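Local coordinates for RNA-binding protein Smaug (Drosophila melanogaster, PDB 1OXJ), which binds RNA, recognising it through a SAM domain that is joined in one chain to a helical PHAT domain, at residues Thr85-Leu90 with Asp120-Thr125; Ile23-Asn28 with Gln43-Thr48; Glu32-Ile37 with Leu95-Pro100. All coordinates share one frame; numbering follows the deposited sequence.

Contact 1: Thr85-Leu90 with Asp120-Thr125; sequences TAVEEL and DIVTNT
A86 and V122 stand where two helix segments of the PHAT domain come nearest, their CA atoms 7.5 Å apart. The segments run roughly antiparallel, at 149° between their N-to-C directions, and their axes approach to 11.0 Å at the closest. This is helix-on-helix packing in an all-helical domain, and V122 alone carries the side of 120-125, dividing its two methyls among three partners. Its CG1, anti to the backbone N (chi1 168°), reaches V87 CG2 at 4.2 Å. CG2 turns to the other two: A86 CB lies 4.2 Å from it, and L90 CD1, at the end of the extended leucine chain, comes equally near. A86, V87 and L90 thus receive V122 on one apolar, buried face without any hydrogen bond between the segments. L76 of helix 49-77 touches both A86 and V122, while V87 and L90 also lean on I145 of helix 136-150, so the pair sits within a larger helical core. One turn beyond, T125 OG1 donates to I121 O at 2.9 Å from above the carbonyl plane, 41° out of it, and the same oxygen accepts the backbone N of T125 at 2.7 Å.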
loop_
_atom_site.group_PDB
_atom_site.type_symbol
_atom_site.label_atom_id
_atom_site.label_comp_id
_atom_site.label_asym_id
_atom_site.label_seq_id
_atom_site.Cartn_x
_atom_site.Cartn_y
_atom_site.Cartn_z
ATOM N N THR A 85 12.214 -8.593 -2.718
ATOM C CA THR A 85 11.953 -7.376 -3.481
ATOM C C THR A 85 10.468 -7.039 -3.490
ATOM O O THR A 85 10.082 -5.889 -3.254
ATOM C CB THR A 85 12.423 -7.515 -4.954
ATOM O OG1 THR A 85 13.846 -7.708 -4.985
ATOM C CG2 THR A 85 12.049 -6.262 -5.755
ATOM N N ALA A 86 9.641 -8.040 -3.766
ATOM C CA ALA A 86 8.193 -7.844 -3.808
ATOM C C ALA A 86 7.677 -7.331 -2.464
ATOM O O ALA A 86 6.816 -6.447 -2.414
ATOM C CB ALA A 86 7.493 -9.157 -4.171
ATOM N N VAL A 87 8.209 -7.869 -1.369
ATOM C CA VAL A 87 7.749 -7.436 -0.057
ATOM C C VAL A 87 8.216 -6.012 0.249
ATOM O O VAL A 87 7.533 -5.261 0.953
ATOM C CB VAL A 87 8.207 -8.431 1.039
ATOM C CG1 VAL A 87 7.866 -7.896 2.413
ATOM C CG2 VAL A 87 7.512 -9.775 0.824
ATOM N N GLU A 88 9.367 -5.626 -0.299
ATOM C CA GLU A 88 9.879 -4.276 -0.085
ATOM C C GLU A 88 8.933 -3.298 -0.789
ATOM O O GLU A 88 8.563 -2.259 -0.230
ATOM C CB GLU A 88 11.291 -4.141 -0.652
ATOM C CG GLU A 88 11.971 -2.827 -0.299
ATOM C CD GLU A 88 13.343 -2.685 -0.929
ATOM O OE1 GLU A 88 14.159 -3.631 -0.817
ATOM O OE2 GLU A 88 13.608 -1.622 -1.531
ATOM N N GLU A 89 8.545 -3.629 -2.017
ATOM C CA GLU A 89 7.610 -2.783 -2.761
ATOM C C GLU A 89 6.305 -2.641 -1.970
ATOM O O GLU A 89 5.810 -1.531 -1.774
ATOM C CB GLU A 89 7.293 -3.391 -4.131
ATOM C CG GLU A 89 8.459 -3.404 -5.121
ATOM C CD GLU A 89 8.800 -2.022 -5.651
ATOM O OE1 GLU A 89 9.716 -1.921 -6.489
ATOM O OE2 GLU A 89 8.158 -1.035 -5.239
ATOM N N LEU A 90 5.748 -3.763 -1.517
ATOM C CA LEU A 90 4.493 -3.727 -0.769
ATOM C C LEU A 90 4.577 -2.837 0.462
ATOM O O LEU A 90 3.615 -2.156 0.817
ATOM C CB LEU A 90 4.063 -5.136 -0.349
ATOM C CG LEU A 90 3.709 -6.106 -1.481
ATOM C CD1 LEU A 90 3.402 -7.474 -0.888
ATOM C CD2 LEU A 90 2.510 -5.583 -2.281
ATOM N N ASP A 120 -1.710 -12.521 -2.498
ATOM C CA ASP A 120 -1.990 -13.938 -2.761
ATOM C C ASP A 120 -0.826 -14.603 -3.489
ATOM O O ASP A 120 -0.409 -15.711 -3.136
ATOM C CB ASP A 120 -3.263 -14.109 -3.602
ATOM C CG ASP A 120 -4.531 -13.811 -2.818
ATOM O OD1 ASP A 120 -4.524 -13.975 -1.583
ATOM O OD2 ASP A 120 -5.543 -13.431 -3.445
ATOM N N ILE A 121 -0.305 -13.926 -4.509
ATOM C CA ILE A 121 0.820 -14.457 -5.275
ATOM C C ILE A 121 2.050 -14.597 -4.379
ATOM O O ILE A 121 2.729 -15.624 -4.411
ATOM C CB ILE A 121 1.165 -13.540 -6.456
ATOM C CG1 ILE A 121 -0.033 -13.456 -7.406
ATOM C CG2 ILE A 121 2.400 -14.059 -7.178
ATOM C CD1 ILE A 121 0.157 -12.501 -8.553
ATOM N N VAL A 122 2.328 -13.570 -3.578
ATOM C CA VAL A 122 3.474 -13.590 -2.672
ATOM C C VAL A 122 3.379 -14.734 -1.668
ATOM O O VAL A 122 4.290 -15.557 -1.567
ATOM C CB VAL A 122 3.603 -12.253 -1.891
ATOM C CG1 VAL A 122 4.618 -12.395 -0.752
ATOM C CG2 VAL A 122 4.047 -11.150 -2.828
ATOM N N THR A 123 2.281 -14.792 -0.922
ATOM C CA THR A 123 2.127 -15.847 0.074
ATOM C C THR A 123 2.118 -17.228 -0.575
ATOM O O THR A 123 2.533 -18.211 0.042
ATOM C CB THR A 123 0.842 -15.646 0.906
ATOM O OG1 THR A 123 -0.302 -15.687 0.049
ATOM C CG2 THR A 123 0.884 -14.299 1.620
ATOM N N ASN A 124 1.658 -17.305 -1.821
ATOM C CA ASN A 124 1.627 -18.580 -2.534
ATOM C C ASN A 124 3.015 -18.984 -3.025
ATOM O O ASN A 124 3.387 -20.156 -2.961
ATOM C CB ASN A 124 0.670 -18.510 -3.726
ATOM C CG ASN A 124 -0.792 -18.568 -3.307
ATOM O OD1 ASN A 124 -1.692 -18.471 -4.146
ATOM N ND2 ASN A 124 -1.036 -18.731 -2.008
ATOM N N THR A 125 3.767 -18.012 -3.533
ATOM C CA THR A 125 5.114 -18.263 -4.021
ATOM C C THR A 125 5.964 -18.690 -2.833
ATOM O O THR A 125 6.821 -19.572 -2.938
ATOM C CB THR A 125 5.719 -16.992 -4.641
ATOM O OG1 THR A 125 5.040 -16.694 -5.865
ATOM C CG2 THR A 125 7.207 -17.175 -4.916
#

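Contact 2: Ile23-Asn28 with Gln43-Thr48; sequences IELFKN and QSVGVT
L25 reaches across to V45 and V47 and, as the residue with the largest share of the buried surface, fits one methyl to each. The backbones stay well apart: the nearest CA atoms, those of L25 and V45, are 8.8 Å from each other, so the contact is made by side-chain ends alone. With chi1 at 168°, CG of L25 points away from its own backbone N, which carries the fork of the leucine outward from its 3-10 turn. CD1 meets V45 CG2 at 4.4 Å, and CD2 meets V47 CG2 at the same 4.4 Å. These are loose apolar contacts, and no hydrogen bond joins the segments. V45 is solvent-exposed, whereas V47 is buried; L42, on helix 39-44, touches both L25 and V47, and Y22 also packs on V47. The two valines are set on the same side by the turn between them. V45 is the first residue to leave the helix, and G46 follows with a positive phi of 96°, at which a CB would press on the carbonyl O of V45. Within 23-28, K27 NZ forms a salt bridge with E24 OE1 at 2.7 Å, coming from above the carboxylate plane (54° out of it). F26, the residue after L25, packs on I10, L14 and L55 of the domain core. T48 then caps the next helix, its OG1 accepting from the backbone N of A51. The arrangement belongs to the SAM fold, a compact bundle in which short helices and their connecting turns pack beside the start of a long helix, 49-77, which here runs on into the PHAT part of the chain.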
loop_
_atom_site.group_PDB
_atom_site.type_symbol
_atom_site.label_atom_id
_atom_site.label_comp_id
_atom_site.label_asym_id
_atom_site.label_seq_id
_atom_site.Cartn_x
_atom_site.Cartn_y
_atom_site.Cartn_z
ATOM N N ILE A 23 -1.258 17.144 8.603
ATOM C CA ILE A 23 -2.524 16.407 8.670
ATOM C C ILE A 23 -3.757 17.289 8.411
ATOM O O ILE A 23 -4.694 16.876 7.717
ATOM C CB ILE A 23 -2.690 15.708 10.056
ATOM C CG1 ILE A 23 -3.975 14.878 10.085
ATOM C CG2 ILE A 23 -2.751 16.744 11.158
ATOM C CD1 ILE A 23 -3.974 13.696 9.135
ATOM N N GLU A 24 -3.769 18.503 8.957
ATOM C CA GLU A 24 -4.920 19.393 8.781
ATOM C C GLU A 24 -5.208 19.820 7.348
ATOM O O GLU A 24 -6.342 20.172 7.016
ATOM C CB GLU A 24 -4.765 20.641 9.648
ATOM C CG GLU A 24 -4.847 20.370 11.144
ATOM C CD GLU A 24 -6.131 19.677 11.540
ATOM O OE1 GLU A 24 -7.214 20.140 11.126
ATOM O OE2 GLU A 24 -6.062 18.668 12.273
ATOM N N LEU A 25 -4.186 19.793 6.500
ATOM C CA LEU A 25 -4.356 20.176 5.109
ATOM C C LEU A 25 -5.385 19.289 4.414
ATOM O O LEU A 25 -6.077 19.742 3.496
ATOM C CB LEU A 25 -3.023 20.073 4.367
ATOM C CG LEU A 25 -3.114 20.160 2.842
ATOM C CD1 LEU A 25 -3.748 21.489 2.448
ATOM C CD2 LEU A 25 -1.736 20.021 2.242
ATOM N N PHE A 26 -5.488 18.039 4.865
ATOM C CA PHE A 26 -6.404 17.055 4.273
ATOM C C PHE A 26 -7.821 17.007 4.862
ATOM O O PHE A 26 -8.666 16.245 4.391
ATOM C CB PHE A 26 -5.768 15.657 4.356
ATOM C CG PHE A 26 -4.446 15.556 3.651
ATOM C CD1 PHE A 26 -3.284 16.075 4.236
ATOM C CD2 PHE A 26 -4.367 15.001 2.376
ATOM C CE1 PHE A 26 -2.069 16.043 3.559
ATOM C CE2 PHE A 26 -3.148 14.964 1.681
ATOM C CZ PHE A 26 -2.000 15.485 2.271
ATOM N N LYS A 27 -8.073 17.838 5.871
ATOM C CA LYS A 27 -9.359 17.921 6.576
ATOM C C LYS A 27 -10.611 17.368 5.885
ATOM O O LYS A 27 -11.138 16.319 6.273
ATOM C CB LYS A 27 -9.620 19.373 6.999
ATOM C CG LYS A 27 -10.927 19.585 7.758
ATOM C CD LYS A 27 -11.056 18.668 8.980
ATOM C CE LYS A 27 -9.967 18.924 10.021
ATOM N NZ LYS A 27 -8.614 18.487 9.552
ATOM N N ASN A 28 -11.115 18.076 4.888
ATOM C CA ASN A 28 -12.309 17.587 4.201
ATOM C C ASN A 28 -11.992 17.230 2.762
ATOM O O ASN A 28 -12.877 17.224 1.902
ATOM C CB ASN A 28 -13.411 18.640 4.229
ATOM C CG ASN A 28 -13.970 18.853 5.616
ATOM O OD1 ASN A 28 -14.389 17.901 6.281
ATOM N ND2 ASN A 28 -13.984 20.107 6.061
ATOM N N GLN A 43 2.984 24.778 -2.122
ATOM C CA GLN A 43 3.745 25.977 -1.793
ATOM C C GLN A 43 2.792 27.152 -1.611
ATOM O O GLN A 43 2.998 28.004 -0.745
ATOM C CB GLN A 43 4.749 26.306 -2.903
ATOM C CG GLN A 43 5.944 25.384 -2.981
ATOM C CD GLN A 43 6.978 25.874 -3.986
ATOM O OE1 GLN A 43 7.517 26.972 -3.847
ATOM N NE2 GLN A 43 7.253 25.064 -5.002
ATOM N N SER A 44 1.738 27.183 -2.423
ATOM C CA SER A 44 0.749 28.255 -2.372
ATOM C C SER A 44 -0.100 28.294 -1.112
ATOM O O SER A 44 -0.617 29.354 -0.749
ATOM C CB SER A 44 -0.173 28.177 -3.584
ATOM O OG SER A 44 0.548 28.421 -4.778
ATOM N N VAL A 45 -0.262 27.157 -0.443
ATOM C CA VAL A 45 -1.065 27.141 0.775
ATOM C C VAL A 45 -0.256 27.039 2.067
ATOM O O VAL A 45 -0.754 26.577 3.087
ATOM C CB VAL A 45 -2.143 26.024 0.732
ATOM C CG1 VAL A 45 -3.138 26.314 -0.393
ATOM C CG2 VAL A 45 -1.496 24.672 0.507
ATOM N N GLY A 46 1.003 27.468 2.027
ATOM C CA GLY A 46 1.799 27.462 3.244
ATOM C C GLY A 46 2.722 26.304 3.566
ATOM O O GLY A 46 3.353 26.311 4.625
ATOM N N VAL A 47 2.794 25.305 2.691
ATOM C CA VAL A 47 3.686 24.168 2.908
ATOM C C VAL A 47 5.097 24.587 2.481
ATOM O O VAL A 47 5.268 25.217 1.442
ATOM C CB VAL A 47 3.253 22.945 2.061
ATOM C CG1 VAL A 47 4.177 21.770 2.326
ATOM C CG2 VAL A 47 1.815 22.563 2.389
ATOM N N THR A 48 6.104 24.251 3.280
ATOM C CA THR A 48 7.479 24.615 2.943
ATOM C C THR A 48 7.864 24.028 1.582
ATOM O O THR A 48 7.322 23.013 1.164
ATOM C CB THR A 48 8.473 24.089 3.991
ATOM O OG1 THR A 48 8.597 22.666 3.855
ATOM C CG2 THR A 48 7.983 24.414 5.395
#

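Contact 3: Glu32-Ile37 with Leu95-Pro100; sequences EEMLLI and LTPMKP
E32 and K99 pair across the junction of the SAM and PHAT parts of the chain, where the short helix 31-34 faces an extended loop. K99 NZ donates to E32 OE2 in a salt bridge of 2.8 Å, meeting the carboxylate on its syn side and 19° out of its plane. The two side chains cross at about a right angle, E32 bent at chi2 and K99 at chi3. Water 1 bridges the same groups: it donates to E32 OE1 at 2.8 Å and accepts from K99 NZ at 3.1 Å, so both carboxylate oxygens have a donor. With an alanine in place of K99, the E32 carboxylate would probably be left without its opposite charge and water 1 without the N-H it accepts. Beside this salt bridge M34 meets P97, both buried. R65 NH1 bonds to P97 O and T96 OG1, fixing the backbone that presents P97. Within 32-37, I37 N bonds to M34 O at 3.2 Å, closing a type I turn. M34, bent at chi3 (75°), brings its thioether end at a slant against the CB-CG edge of the proline: SD lies 3.9 Å from P97 CG, and CE comes to 3.6 Å from P97 CB.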
loop_
_atom_site.group_PDB
_atom_site.type_symbol
_atom_site.label_atom_id
_atom_site.label_comp_id
_atom_site.label_asym_id
_atom_site.label_seq_id
_atom_site.Cartn_x
_atom_site.Cartn_y
_atom_site.Cartn_z
ATOM N N GLU A 32 -10.054 11.832 -4.544
ATOM C CA GLU A 32 -9.703 12.348 -5.867
ATOM C C GLU A 32 -8.955 13.679 -5.792
ATOM O O GLU A 32 -8.057 13.936 -6.584
ATOM C CB GLU A 32 -10.961 12.505 -6.736
ATOM C CG GLU A 32 -11.643 11.193 -7.137
ATOM C CD GLU A 32 -12.237 10.416 -5.962
ATOM O OE1 GLU A 32 -12.800 11.041 -5.035
ATOM O OE2 GLU A 32 -12.157 9.168 -5.975
ATOM N N GLU A 33 -9.329 14.532 -4.848
ATOM C CA GLU A 33 -8.659 15.822 -4.703
ATOM C C GLU A 33 -7.209 15.628 -4.281
ATOM O O GLU A 33 -6.317 16.344 -4.757
ATOM C CB GLU A 33 -9.391 16.693 -3.680
ATOM C CG GLU A 33 -10.751 17.194 -4.177
ATOM C CD GLU A 33 -11.437 18.092 -3.167
ATOM O OE1 GLU A 33 -11.688 17.637 -2.025
ATOM O OE2 GLU A 33 -11.724 19.255 -3.518
ATOM N N MET A 34 -6.975 14.667 -3.387
ATOM C CA MET A 34 -5.619 14.368 -2.923
ATOM C C MET A 34 -4.727 14.071 -4.119
ATOM O O MET A 34 -3.588 14.536 -4.177
ATOM C CB MET A 34 -5.611 13.153 -1.962
ATOM C CG MET A 34 -4.201 12.494 -1.723
ATOM S SD MET A 34 -4.193 11.087 -0.573
ATOM C CE MET A 34 -4.907 9.815 -1.594
ATOM N N LEU A 35 -5.248 13.305 -5.075
ATOM C CA LEU A 35 -4.474 12.934 -6.260
ATOM C C LEU A 35 -4.229 14.083 -7.233
ATOM O O LEU A 35 -3.470 13.937 -8.186
ATOM C CB LEU A 35 -5.141 11.764 -6.996
ATOM C CG LEU A 35 -5.228 10.465 -6.185
ATOM C CD1 LEU A 35 -5.854 9.366 -7.034
ATOM C CD2 LEU A 35 -3.839 10.048 -5.716
ATOM N N LEU A 36 -4.863 15.228 -6.985
ATOM C CA LEU A 36 -4.688 16.400 -7.840
ATOM C C LEU A 36 -3.635 17.344 -7.272
ATOM O O LEU A 36 -3.311 18.364 -7.879
ATOM C CB LEU A 36 -6.012 17.152 -7.990
ATOM C CG LEU A 36 -7.117 16.385 -8.718
ATOM C CD1 LEU A 36 -8.378 17.236 -8.788
ATOM C CD2 LEU A 36 -6.639 16.011 -10.110
ATOM N N ILE A 37 -3.098 16.996 -6.108
ATOM C CA ILE A 37 -2.092 17.821 -5.448
ATOM C C ILE A 37 -0.784 17.938 -6.220
ATOM O O ILE A 37 -0.225 16.935 -6.674
ATOM C CB ILE A 37 -1.779 17.276 -4.039
ATOM C CG1 ILE A 37 -2.969 17.541 -3.112
ATOM C CG2 ILE A 37 -0.505 17.906 -3.500
ATOM C CD1 ILE A 37 -2.838 16.909 -1.737
ATOM N N LEU A 95 0.512 1.260 3.631
ATOM C CA LEU A 95 -0.009 2.349 4.465
ATOM C C LEU A 95 -0.634 3.494 3.682
ATOM O O LEU A 95 -1.170 4.433 4.278
ATOM C CB LEU A 95 1.100 2.920 5.350
ATOM C CG LEU A 95 1.809 1.924 6.268
ATOM C CD1 LEU A 95 2.810 2.664 7.143
ATOM C CD2 LEU A 95 0.791 1.184 7.120
ATOM N N THR A 96 -0.560 3.435 2.355
ATOM C CA THR A 96 -1.132 4.503 1.527
ATOM C C THR A 96 -2.657 4.491 1.506
ATOM O O THR A 96 -3.282 3.446 1.682
ATOM C CB THR A 96 -0.641 4.407 0.061
ATOM O OG1 THR A 96 -1.142 3.203 -0.537
ATOM C CG2 THR A 96 0.875 4.400 0.009
ATOM N N PRO A 97 -3.277 5.663 1.278
ATOM C CA PRO A 97 -4.736 5.788 1.226
ATOM C C PRO A 97 -5.295 4.959 0.082
ATOM O O PRO A 97 -4.903 5.135 -1.077
ATOM C CB PRO A 97 -4.956 7.286 1.000
ATOM C CG PRO A 97 -3.732 7.916 1.608
ATOM C CD PRO A 97 -2.626 6.982 1.180
ATOM N N MET A 98 -6.196 4.039 0.413
ATOM C CA MET A 98 -6.814 3.178 -0.579
ATOM C C MET A 98 -8.326 3.198 -0.436
ATOM O O MET A 98 -8.862 3.101 0.666
ATOM C CB MET A 98 -6.328 1.728 -0.429
ATOM C CG MET A 98 -4.851 1.496 -0.737
ATOM S SD MET A 98 -4.422 -0.304 -0.703
ATOM C CE MET A 98 -3.049 -0.312 0.457
ATOM N N LYS A 99 -9.009 3.325 -1.562
ATOM C CA LYS A 99 -10.461 3.325 -1.565
ATOM C C LYS A 99 -10.941 1.904 -1.332
ATOM O O LYS A 99 -10.184 0.947 -1.496
ATOM C CB LYS A 99 -10.986 3.811 -2.913
ATOM C CG LYS A 99 -10.554 5.221 -3.285
ATOM C CD LYS A 99 -11.259 5.702 -4.544
ATOM C CE LYS A 99 -12.706 6.069 -4.260
ATOM N NZ LYS A 99 -13.360 6.695 -5.447
ATOM N N PRO A 100 -12.208 1.745 -0.927
ATOM C CA PRO A 100 -12.765 0.408 -0.687
ATOM C C PRO A 100 -12.663 -0.466 -1.943
ATOM O O PRO A 100 -12.612 0.045 -3.066
ATOM C CB PRO A 100 -14.215 0.705 -0.329
ATOM C CG PRO A 100 -14.114 2.028 0.401
ATOM C CD PRO A 100 -13.138 2.800 -0.478
HETATM O O HOH W 1 -14.010 9.001 -3.502
#

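In the fold
From the N terminus, 23-28 opens contact 2 and 32-37 opens contact 3 before 43-48 closes contact 2, so these two cross. Contact 2 closes a loop inside the SAM domain and is complete before the long helix 49-77 carries the chain away. Contact 1 opens at 85-90, contact 3 closes at 95-100, and contact 1 closes only at 120-125, joining helix 83-91 to helix 111-127 and giving a second crossing. Contact 3 therefore interlocks with both others, tying the SAM domain to a loop of the PHAT region, whereas contacts 1 and 2 lie in series with centres about 34 Å apart. Contacts 2 and 3 touch directly, with F26 CE2 3.9 Å from I37 CD1.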